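Local coordinates for protein dTDP-4-dehydrorhamnose 3,5-epimerase (Sulfolobus tokodaii, PDB 2B9U) that probably catalyses the epimerisation at C3' and C5' of a dTDP-linked 4-keto-6-deoxyhexose, a step on the route to dTDP-L-rhamnose, at residues T65-G70 and T133-S138; K71-P76 and L110-G115; I45-S50 and I127-I132. One frame throughout, in Å; residues are numbered along the deposited sequence.

Contact 1. Residues T65-G70 and T133-S138; sequences TPKEQG and THNEYS
Two loops at the rim of the jelly roll, one leading into strand 70-75 and the other leaving strand 126-133, are joined where Asn-135 reaches across to the backbone of Glu-68. ND2 of Asn-135 donates to the carbonyl O of Glu-68 at 3.0 Å; the acceptor lies close to the amide plane, and the N-H arrives in the carbonyl plane on a lone pair. CG of Asn-135 stands anti to its own carbonyl carbon (chi1 -73°), and the amide carbon rests 3.7 Å from CA of Lys-67. The same nitrogen also gives a proton to a water, which in turn donates to OE2 of Glu-68 at 2.7 Å, so one amide grips both the main chain and, through water, the carboxylate, whose plane is turned 82° from that of the amide. OG1 of Thr-65 donates to OE1 of Glu-68 from above the carboxylate plane. An alanine in place of Asn-135 would probably leave the Glu-68 carbonyl without this donor and the carboxylate held by Thr-65 and a less firmly placed water. Where the loops run back toward the barrel, Thr-133 N donates almost straight to Gly-70 O at 2.9 Å, while the return bond from Gly-70 N is weak. OG1 of Thr-133 lies in the plane of the His-134 imidazole at its edge, hydrogen-bonded to ND1 at 2.7 Å. Two residues beyond Asn-135 comes Tyr-137, predicted to stack on the thymine of the nucleotide sugar, as in related epimerases; its backbone N is hydrogen-bonded to the side-chain OE1 of Gln-46. Farther along, CB and OG of Ser-138 pack against the aliphatic chain of Lys-67, with CG of Lys-67 3.8 Å from the hydroxyl, which is itself hydrogen-bonded to His-141.

Contact 2. Residues K71-P76 and L110-G115; sequences KIIFVP and LWIPPG
Ile-72 and Trp-111 meet as a non-hydrogen-bonded antiparallel pair, CG1 of the isoleucine lying 3.7 Å from CE3 at the edge of the indole, near its plane. CG of Trp-111 is anti to its backbone N (chi1 155°), and the six-membered ring comes back over the neighbouring strand, with CZ3 3.6 Å from Lys-71 N. On the opposite face CG1 of Ile-73 touches CD1 of Ile-112 at 4.0 Å, the two side chains crossing at a slant. Hydrogen-bonded pairs flank the Ile-72 and Trp-111 pair. Between Lys-71 and Ile-112 bonds run both ways, the shorter from Ile-112 N to Lys-71 O at 2.7 Å; between Ile-73 and Leu-110, Ile-73 N gives to Leu-110 O at 2.9 Å and the return bond is longer, at 3.2 Å. Farther out, the backbones of Ile-72 and Phe-74 bond to strand 126-133 and that of Trp-111 to Ile-13, which fixes both strands inside the curved sheet of this cupin-type jelly roll. Ile-73 and Ile-112 also pack on strand 79-86 of the facing sheet, while the indole lies against Ile-15, Ile-41 and Pro-42. Apart from Lys-71, whose extended chain leads away from strand 109-112, the side chains meeting here are apolar or aromatic, so the pair is held by main-chain bonds within the sheet and by hydrophobic packing on both faces.

Contact 3. Residues I45-S50 and I127-I132; sequences IQTNMS and IVIYFI
Tyr-130 turns a ring edge to strand 45-50, with CD1 3.5 Å from Asn-48 O and Ser-50 N also in the plane. CB of Asn-48 approaches CD1 (3.7 Å) from one side of the ring, and CG1 of Val-128 lies over the other, toward the rim. OH of Tyr-130 reaches OG of Ser-50 at 2.8 Å in a hydrogen bond that either could donate. On the same face Gln-46 and Ile-132 stand side by side, while the Ile-132 and Asn-48 side chains cross obliquely, bringing CD1 of Ile-132 to 3.3 Å from ND2 of Asn-48. NE2 of Gln-46 donates straight to OD1 of Asn-48 at 3.0 Å. The opposite face, that of Phe-131, carries Thr-47, whose CG2 meets CG2 of Ile-129, and Met-49, whose SD rests 3.7 Å from CG2 of Ile-127. Ile-45 N (2.7 Å) and Gln-46 N (3.3 Å) both donate to Ile-132 O, a classic beta bulge. Strand 45-50 also pairs with a strand of the second subunit, continuing the sheet through the dimer interface. The Gln-46 to Asn-48 bond probably fixes the turn of both amides, whereas Thr-47 OG1, buried without a partner beside Phe-131 CD1, is probably a polar cost.

Overall arrangement
All three contacts belong to one cupin-type jelly roll. Contacts 2 and 3, about 9 Å apart between centres, share a sheet: strand 70-75 lies between 109-112 and 126-133, and 126-133 lies between 70-75 and 44-52, so the pairs follow one another across it. Contact 1 sits about 13 Å from each, in the loops where 70-75 begins and 126-133 ends. Along the chain the order is 45-50, 65-70, 71-76, 110-115, 127-132, 133-138; contact 2 falls within the spans of both others, while contacts 1 and 3 interlock. The sheet thus carries the dimer interface at one side and, at the rim, the loop with the predicted thymine-stacking tyrosine.

Contact 1. Residues T65-G70 and T133-S138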
loop_
_atom_site.group_PDB
_atom_site.type_symbol
_atom_site.label_atom_id
_atom_site.label_comp_id
_atom_site.label_asym_id
_atom_site.label_seq_id
_atom_site.Cartn_x
_atom_site.Cartn_y
_atom_site.Cartn_z
ATOM N N THR A 65 -2.765 24.391 3.758
ATOM C CA THR A 65 -2.092 24.610 5.040
ATOM C C THR A 65 -3.143 24.952 6.129
ATOM O O THR A 65 -4.076 25.704 5.858
ATOM C CB THR A 65 -1.001 25.697 4.838
ATOM O OG1 THR A 65 0.253 25.052 4.543
ATOM C CG2 THR A 65 -0.833 26.611 6.041
ATOM N N PRO A 66 -3.016 24.398 7.356
ATOM C CA PRO A 66 -1.972 23.602 8.002
ATOM C C PRO A 66 -2.224 22.095 7.933
ATOM O O PRO A 66 -1.755 21.349 8.798
ATOM C CB PRO A 66 -2.091 24.050 9.462
ATOM C CG PRO A 66 -3.562 24.249 9.655
ATOM C CD PRO A 66 -4.140 24.633 8.286
ATOM N N LYS A 67 -2.975 21.670 6.922
ATOM C CA LYS A 67 -3.309 20.263 6.721
ATOM C C LYS A 67 -2.868 19.798 5.332
ATOM O O LYS A 67 -3.514 18.954 4.708
ATOM C CB LYS A 67 -4.813 20.041 6.925
ATOM C CG LYS A 67 -5.283 20.232 8.363
ATOM C CD LYS A 67 -4.914 19.056 9.236
ATOM C CE LYS A 67 -5.253 19.333 10.702
ATOM N NZ LYS A 67 -5.036 18.107 11.561
ATOM N N GLU A 68 -1.759 20.360 4.867
ATOM C CA GLU A 68 -1.152 19.994 3.598
ATOM C C GLU A 68 -0.620 18.554 3.610
ATOM O O GLU A 68 -0.260 18.016 4.653
ATOM C CB GLU A 68 -0.049 21.000 3.227
ATOM C CG GLU A 68 1.257 20.919 4.049
ATOM C CD GLU A 68 1.125 21.378 5.504
ATOM O OE1 GLU A 68 0.127 22.044 5.865
ATOM O OE2 GLU A 68 2.041 21.058 6.293
ATOM N N GLN A 69 -0.579 17.940 2.435
ATOM C CA GLN A 69 -0.206 16.544 2.317
ATOM C C GLN A 69 0.829 16.346 1.220
ATOM O O GLN A 69 0.753 16.973 0.167
ATOM C CB GLN A 69 -1.446 15.688 2.013
ATOM C CG GLN A 69 -2.468 15.591 3.133
ATOM C CD GLN A 69 -3.746 14.858 2.727
ATOM O OE1 GLN A 69 -4.282 14.052 3.500
ATOM N NE2 GLN A 69 -4.246 15.135 1.528
ATOM N N GLY A 70 1.797 15.478 1.489
ATOM C CA GLY A 70 2.592 14.864 0.447
ATOM C C GLY A 70 1.956 13.547 0.059
ATOM O O GLY A 70 1.172 12.989 0.828
ATOM N N THR A 133 1.502 11.513 3.352
ATOM C CA THR A 133 2.404 12.025 4.383
ATOM C C THR A 133 1.875 13.362 4.886
ATOM O O THR A 133 0.939 13.928 4.302
ATOM C CB THR A 133 3.860 12.193 3.860
ATOM O OG1 THR A 133 3.928 13.320 2.979
ATOM C CG2 THR A 133 4.357 10.920 3.119
ATOM N N HIS A 134 2.452 13.834 5.990
ATOM C CA HIS A 134 2.195 15.166 6.586
ATOM C C HIS A 134 0.936 15.261 7.438
ATOM O O HIS A 134 1.019 15.495 8.648
ATOM C CB HIS A 134 2.213 16.292 5.531
ATOM C CG HIS A 134 3.573 16.600 4.998
ATOM N ND1 HIS A 134 4.251 15.744 4.158
ATOM C CD2 HIS A 134 4.380 17.678 5.172
ATOM C CE1 HIS A 134 5.416 16.280 3.831
ATOM N NE2 HIS A 134 5.521 17.451 4.439
ATOM N N ASN A 135 -0.218 15.079 6.814
ATOM C CA ASN A 135 -1.506 15.245 7.478
ATOM C C ASN A 135 -2.569 14.339 6.916
ATOM O O ASN A 135 -2.609 14.093 5.714
ATOM C CB ASN A 135 -1.982 16.685 7.355
ATOM C CG ASN A 135 -1.201 17.612 8.240
ATOM O OD1 ASN A 135 -1.205 17.466 9.467
ATOM N ND2 ASN A 135 -0.490 18.544 7.628
ATOM N N GLU A 136 -3.444 13.862 7.792
ATOM C CA GLU A 136 -4.539 13.003 7.389
ATOM C C GLU A 136 -5.598 13.749 6.576
ATOM O O GLU A 136 -5.536 14.970 6.407
ATOM C CB GLU A 136 -5.169 12.352 8.618
ATOM C CG GLU A 136 -4.236 11.408 9.340
ATOM C CD GLU A 136 -4.886 10.719 10.529
ATOM O OE1 GLU A 136 -6.141 10.758 10.661
ATOM O OE2 GLU A 136 -4.124 10.143 11.336
ATOM N N TYR A 137 -6.538 12.974 6.045
ATOM C CA TYR A 137 -7.805 13.448 5.523
ATOM C C TYR A 137 -8.388 14.517 6.433
ATOM O O TYR A 137 -8.542 14.303 7.646
ATOM C CB TYR A 137 -8.748 12.261 5.467
ATOM C CG TYR A 137 -10.171 12.530 5.026
ATOM C CD1 TYR A 137 -10.451 13.239 3.859
ATOM C CD2 TYR A 137 -11.240 12.013 5.754
ATOM C CE1 TYR A 137 -11.772 13.451 3.448
ATOM C CE2 TYR A 137 -12.556 12.212 5.347
ATOM C CZ TYR A 137 -12.813 12.925 4.198
ATOM O OH TYR A 137 -14.112 13.136 3.818
ATOM N N SER A 138 -8.677 15.673 5.848
ATOM C CA SER A 138 -9.265 16.796 6.576
ATOM C C SER A 138 -10.142 17.598 5.617
ATOM O O SER A 138 -9.649 18.497 4.926
ATOM C CB SER A 138 -8.176 17.683 7.196
ATOM O OG SER A 138 -8.734 18.760 7.933
HETATM O O HOH W 1 2.214 19.759 8.680
#

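Contact 2. Residues K71-P76 and L110-G115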
loop_
_atom_site.group_PDB
_atom_site.type_symbol
_atom_site.label_atom_id
_atom_site.label_comp_id
_atom_site.label_asym_id
_atom_site.label_seq_id
_atom_site.Cartn_x
_atom_site.Cartn_y
_atom_site.Cartn_z
ATOM N N LYS A 71 2.270 13.066 -1.141
ATOM C CA LYS A 71 1.638 11.861 -1.717
ATOM C C LYS A 71 2.645 11.033 -2.519
ATOM O O LYS A 71 3.396 11.578 -3.350
ATOM C CB LYS A 71 0.460 12.254 -2.625
ATOM C CG LYS A 71 -0.701 12.959 -1.883
ATOM C CD LYS A 71 -1.784 13.396 -2.828
ATOM C CE LYS A 71 -2.685 14.451 -2.176
ATOM N NZ LYS A 71 -3.563 15.142 -3.190
ATOM N N ILE A 72 2.670 9.730 -2.250
ATOM C CA ILE A 72 3.396 8.768 -3.066
ATOM C C ILE A 72 2.345 7.922 -3.763
ATOM O O ILE A 72 1.550 7.237 -3.111
ATOM C CB ILE A 72 4.324 7.842 -2.228
ATOM C CG1 ILE A 72 5.157 8.651 -1.231
ATOM C CG2 ILE A 72 5.211 7.016 -3.150
ATOM C CD1 ILE A 72 5.863 7.780 -0.186
ATOM N N ILE A 73 2.329 8.005 -5.093
ATOM C CA ILE A 73 1.321 7.359 -5.905
ATOM C C ILE A 73 1.910 6.098 -6.532
ATOM O O ILE A 73 2.986 6.135 -7.133
ATOM C CB ILE A 73 0.823 8.312 -7.041
ATOM C CG1 ILE A 73 0.380 9.677 -6.467
ATOM C CG2 ILE A 73 -0.244 7.634 -7.905
ATOM C CD1 ILE A 73 -0.755 9.646 -5.360
ATOM N N PHE A 74 1.174 4.997 -6.413
ATOM C CA PHE A 74 1.652 3.682 -6.828
ATOM C C PHE A 74 0.483 2.950 -7.503
ATOM O O PHE A 74 -0.671 3.056 -7.057
ATOM C CB PHE A 74 2.236 2.943 -5.598
ATOM C CG PHE A 74 2.625 1.502 -5.850
ATOM C CD1 PHE A 74 3.584 1.169 -6.806
ATOM C CD2 PHE A 74 2.040 0.477 -5.104
ATOM C CE1 PHE A 74 3.950 -0.166 -7.025
ATOM C CE2 PHE A 74 2.401 -0.857 -5.320
ATOM C CZ PHE A 74 3.349 -1.180 -6.288
ATOM N N VAL A 75 0.781 2.266 -8.605
ATOM C CA VAL A 75 -0.214 1.580 -9.442
ATOM C C VAL A 75 0.084 0.081 -9.583
ATOM O O VAL A 75 0.738 -0.344 -10.549
ATOM C CB VAL A 75 -0.344 2.257 -10.847
ATOM C CG1 VAL A 75 -1.486 1.624 -11.662
ATOM C CG2 VAL A 75 -0.563 3.777 -10.678
ATOM N N PRO A 76 -0.350 -0.725 -8.595
ATOM C CA PRO A 76 -0.178 -2.185 -8.678
ATOM C C PRO A 76 -0.991 -2.901 -9.773
ATOM O O PRO A 76 -0.644 -4.029 -10.126
ATOM C CB PRO A 76 -0.578 -2.678 -7.269
ATOM C CG PRO A 76 -1.425 -1.596 -6.728
ATOM C CD PRO A 76 -0.941 -0.316 -7.306
ATOM N N LEU A 110 5.422 8.103 -7.980
ATOM C CA LEU A 110 5.668 9.541 -7.997
ATOM C C LEU A 110 5.485 10.040 -6.584
ATOM O O LEU A 110 4.405 9.837 -5.977
ATOM C CB LEU A 110 4.612 10.250 -8.837
ATOM C CG LEU A 110 4.856 11.060 -10.100
ATOM C CD1 LEU A 110 3.919 12.253 -10.044
ATOM C CD2 LEU A 110 6.305 11.504 -10.272
ATOM N N TRP A 111 6.519 10.707 -6.071
ATOM C CA TRP A 111 6.405 11.478 -4.835
ATOM C C TRP A 111 6.045 12.913 -5.181
ATOM O O TRP A 111 6.730 13.579 -5.989
ATOM C CB TRP A 111 7.682 11.414 -4.011
ATOM C CG TRP A 111 7.888 12.602 -3.060
ATOM C CD1 TRP A 111 8.800 13.615 -3.203
ATOM C CD2 TRP A 111 7.175 12.876 -1.838
ATOM N NE1 TRP A 111 8.697 14.500 -2.153
ATOM C CE2 TRP A 111 7.700 14.078 -1.309
ATOM C CE3 TRP A 111 6.130 12.231 -1.150
ATOM C CZ2 TRP A 111 7.246 14.630 -0.104
ATOM C CZ3 TRP A 111 5.665 12.800 0.049
ATOM C CH2 TRP A 111 6.225 13.983 0.554
ATOM N N ILE A 112 4.948 13.363 -4.576
ATOM C CA ILE A 112 4.376 14.683 -4.793
ATOM C C ILE A 112 4.306 15.425 -3.437
ATOM O O ILE A 112 3.413 15.163 -2.617
ATOM C CB ILE A 112 2.952 14.615 -5.400
ATOM C CG1 ILE A 112 2.902 13.700 -6.638
ATOM C CG2 ILE A 112 2.426 16.044 -5.700
ATOM C CD1 ILE A 112 1.508 13.486 -7.171
ATOM N N PRO A 113 5.235 16.368 -3.214
ATOM C CA PRO A 113 5.319 17.142 -1.962
ATOM C C PRO A 113 4.125 18.079 -1.797
ATOM O O PRO A 113 3.394 18.289 -2.756
ATOM C CB PRO A 113 6.628 17.939 -2.126
ATOM C CG PRO A 113 6.859 18.018 -3.578
ATOM C CD PRO A 113 6.263 16.773 -4.194
ATOM N N PRO A 114 3.892 18.616 -0.574
ATOM C CA PRO A 114 2.826 19.622 -0.411
ATOM C C PRO A 114 2.981 20.843 -1.324
ATOM O O PRO A 114 4.091 21.202 -1.698
ATOM C CB PRO A 114 2.965 20.055 1.052
ATOM C CG PRO A 114 3.631 18.933 1.737
ATOM C CD PRO A 114 4.553 18.302 0.711
ATOM N N GLY A 115 1.866 21.481 -1.666
ATOM C CA GLY A 115 1.882 22.620 -2.573
ATOM C C GLY A 115 1.504 22.294 -4.011
ATOM O O GLY A 115 1.511 23.187 -4.854
#

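Contact 3. Residues I45-S50 and I127-I132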
loop_
_atom_site.group_PDB
_atom_site.type_symbol
_atom_site.label_atom_id
_atom_site.label_comp_id
_atom_site.label_asym_id
_atom_site.label_seq_id
_atom_site.Cartn_x
_atom_site.Cartn_y
_atom_site.Cartn_z
ATOM N N ILE A 45 1.467 8.545 6.931
ATOM C CA ILE A 45 0.515 8.656 8.030
ATOM C C ILE A 45 -0.865 8.074 7.701
ATOM O O ILE A 45 -1.653 7.783 8.607
ATOM C CB ILE A 45 0.411 10.118 8.559
ATOM C CG1 ILE A 45 0.131 11.128 7.436
ATOM C CG2 ILE A 45 1.744 10.532 9.210
ATOM C CD1 ILE A 45 -1.292 11.200 6.933
ATOM N N GLN A 46 -1.133 7.892 6.409
ATOM C CA GLN A 46 -2.421 7.410 5.910
ATOM C C GLN A 46 -2.164 6.719 4.583
ATOM O O GLN A 46 -1.284 7.132 3.851
ATOM C CB GLN A 46 -3.375 8.590 5.694
ATOM C CG GLN A 46 -4.693 8.221 5.084
ATOM C CD GLN A 46 -5.762 9.254 5.297
ATOM O OE1 GLN A 46 -5.655 10.109 6.175
ATOM N NE2 GLN A 46 -6.830 9.166 4.507
ATOM N N THR A 47 -2.888 5.639 4.311
ATOM C CA THR A 47 -2.845 4.997 2.990
ATOM C C THR A 47 -4.266 4.854 2.450
ATOM O O THR A 47 -5.170 4.352 3.139
ATOM C CB THR A 47 -2.048 3.669 3.038
ATOM O OG1 THR A 47 -0.705 3.963 3.422
ATOM C CG2 THR A 47 -2.011 2.946 1.679
ATOM N N ASN A 48 -4.481 5.345 1.241
ATOM C CA ASN A 48 -5.770 5.191 0.562
ATOM C C ASN A 48 -5.645 4.274 -0.655
ATOM O O ASN A 48 -4.535 4.025 -1.131
ATOM C CB ASN A 48 -6.309 6.553 0.106
ATOM C CG ASN A 48 -6.731 7.455 1.269
ATOM O OD1 ASN A 48 -6.934 6.995 2.384
ATOM N ND2 ASN A 48 -6.896 8.737 0.990
ATOM N N MET A 49 -6.790 3.806 -1.156
ATOM C CA MET A 49 -6.858 3.021 -2.382
ATOM C C MET A 49 -8.098 3.361 -3.183
ATOM O O MET A 49 -9.184 3.541 -2.633
ATOM C CB MET A 49 -6.832 1.510 -2.086
ATOM C CG MET A 49 -6.782 0.630 -3.355
ATOM S SD MET A 49 -6.608 -1.135 -3.036
ATOM C CE MET A 49 -8.224 -1.725 -3.491
ATOM N N SER A 50 -7.923 3.469 -4.497
ATOM C CA SER A 50 -9.058 3.628 -5.399
ATOM C C SER A 50 -8.976 2.619 -6.514
ATOM O O SER A 50 -7.877 2.213 -6.917
ATOM C CB SER A 50 -9.135 5.043 -5.974
ATOM O OG SER A 50 -8.033 5.340 -6.812
ATOM N N ILE A 127 -5.957 0.114 -10.246
ATOM C CA ILE A 127 -5.857 0.261 -8.801
ATOM C C ILE A 127 -4.706 1.188 -8.480
ATOM O O ILE A 127 -3.529 0.923 -8.827
ATOM C CB ILE A 127 -5.638 -1.093 -8.087
ATOM C CG1 ILE A 127 -6.833 -2.024 -8.327
ATOM C CG2 ILE A 127 -5.430 -0.889 -6.583
ATOM C CD1 ILE A 127 -6.493 -3.487 -8.166
ATOM N N VAL A 128 -5.056 2.270 -7.803
ATOM C CA VAL A 128 -4.092 3.243 -7.354
ATOM C C VAL A 128 -4.041 3.185 -5.831
ATOM O O VAL A 128 -5.087 3.120 -5.165
ATOM C CB VAL A 128 -4.471 4.663 -7.889
ATOM C CG1 VAL A 128 -3.548 5.751 -7.369
ATOM C CG2 VAL A 128 -4.462 4.650 -9.401
ATOM N N ILE A 129 -2.820 3.169 -5.307
ATOM C CA ILE A 129 -2.529 3.294 -3.881
ATOM C C ILE A 129 -1.922 4.664 -3.642
ATOM O O ILE A 129 -1.026 5.104 -4.376
ATOM C CB ILE A 129 -1.525 2.206 -3.395
ATOM C CG1 ILE A 129 -1.990 0.815 -3.829
ATOM C CG2 ILE A 129 -1.284 2.300 -1.867
ATOM C CD1 ILE A 129 -2.840 0.059 -2.870
ATOM N N TYR A 130 -2.421 5.347 -2.618
ATOM C CA TYR A 130 -1.874 6.650 -2.240
ATOM C C TYR A 130 -1.214 6.533 -0.867
ATOM O O TYR A 130 -1.909 6.280 0.129
ATOM C CB TYR A 130 -2.994 7.705 -2.159
ATOM C CG TYR A 130 -4.065 7.714 -3.245
ATOM C CD1 TYR A 130 -4.978 6.664 -3.385
ATOM C CD2 TYR A 130 -4.206 8.818 -4.091
ATOM C CE1 TYR A 130 -5.988 6.705 -4.359
ATOM C CE2 TYR A 130 -5.214 8.872 -5.067
ATOM C CZ TYR A 130 -6.095 7.809 -5.196
ATOM O OH TYR A 130 -7.089 7.859 -6.149
ATOM N N PHE A 131 0.103 6.693 -0.786
ATOM C CA PHE A 131 0.751 6.768 0.518
ATOM C C PHE A 131 0.810 8.233 0.897
ATOM O O PHE A 131 1.424 9.041 0.179
ATOM C CB PHE A 131 2.143 6.146 0.514
ATOM C CG PHE A 131 2.172 4.730 0.026
ATOM C CD1 PHE A 131 1.775 3.685 0.857
ATOM C CD2 PHE A 131 2.610 4.436 -1.263
ATOM C CE1 PHE A 131 1.810 2.362 0.398
ATOM C CE2 PHE A 131 2.638 3.129 -1.731
ATOM C CZ PHE A 131 2.242 2.088 -0.894
ATOM N N ILE A 132 0.138 8.583 1.992
ATOM C CA ILE A 132 -0.091 10.000 2.343
ATOM C C ILE A 132 0.782 10.404 3.524
ATOM O O ILE A 132 0.841 9.699 4.549
ATOM C CB ILE A 132 -1.617 10.302 2.572
ATOM C CG1 ILE A 132 -2.375 10.162 1.258
ATOM C CG2 ILE A 132 -1.882 11.730 3.138
ATOM C CD1 ILE A 132 -3.832 9.818 1.438
#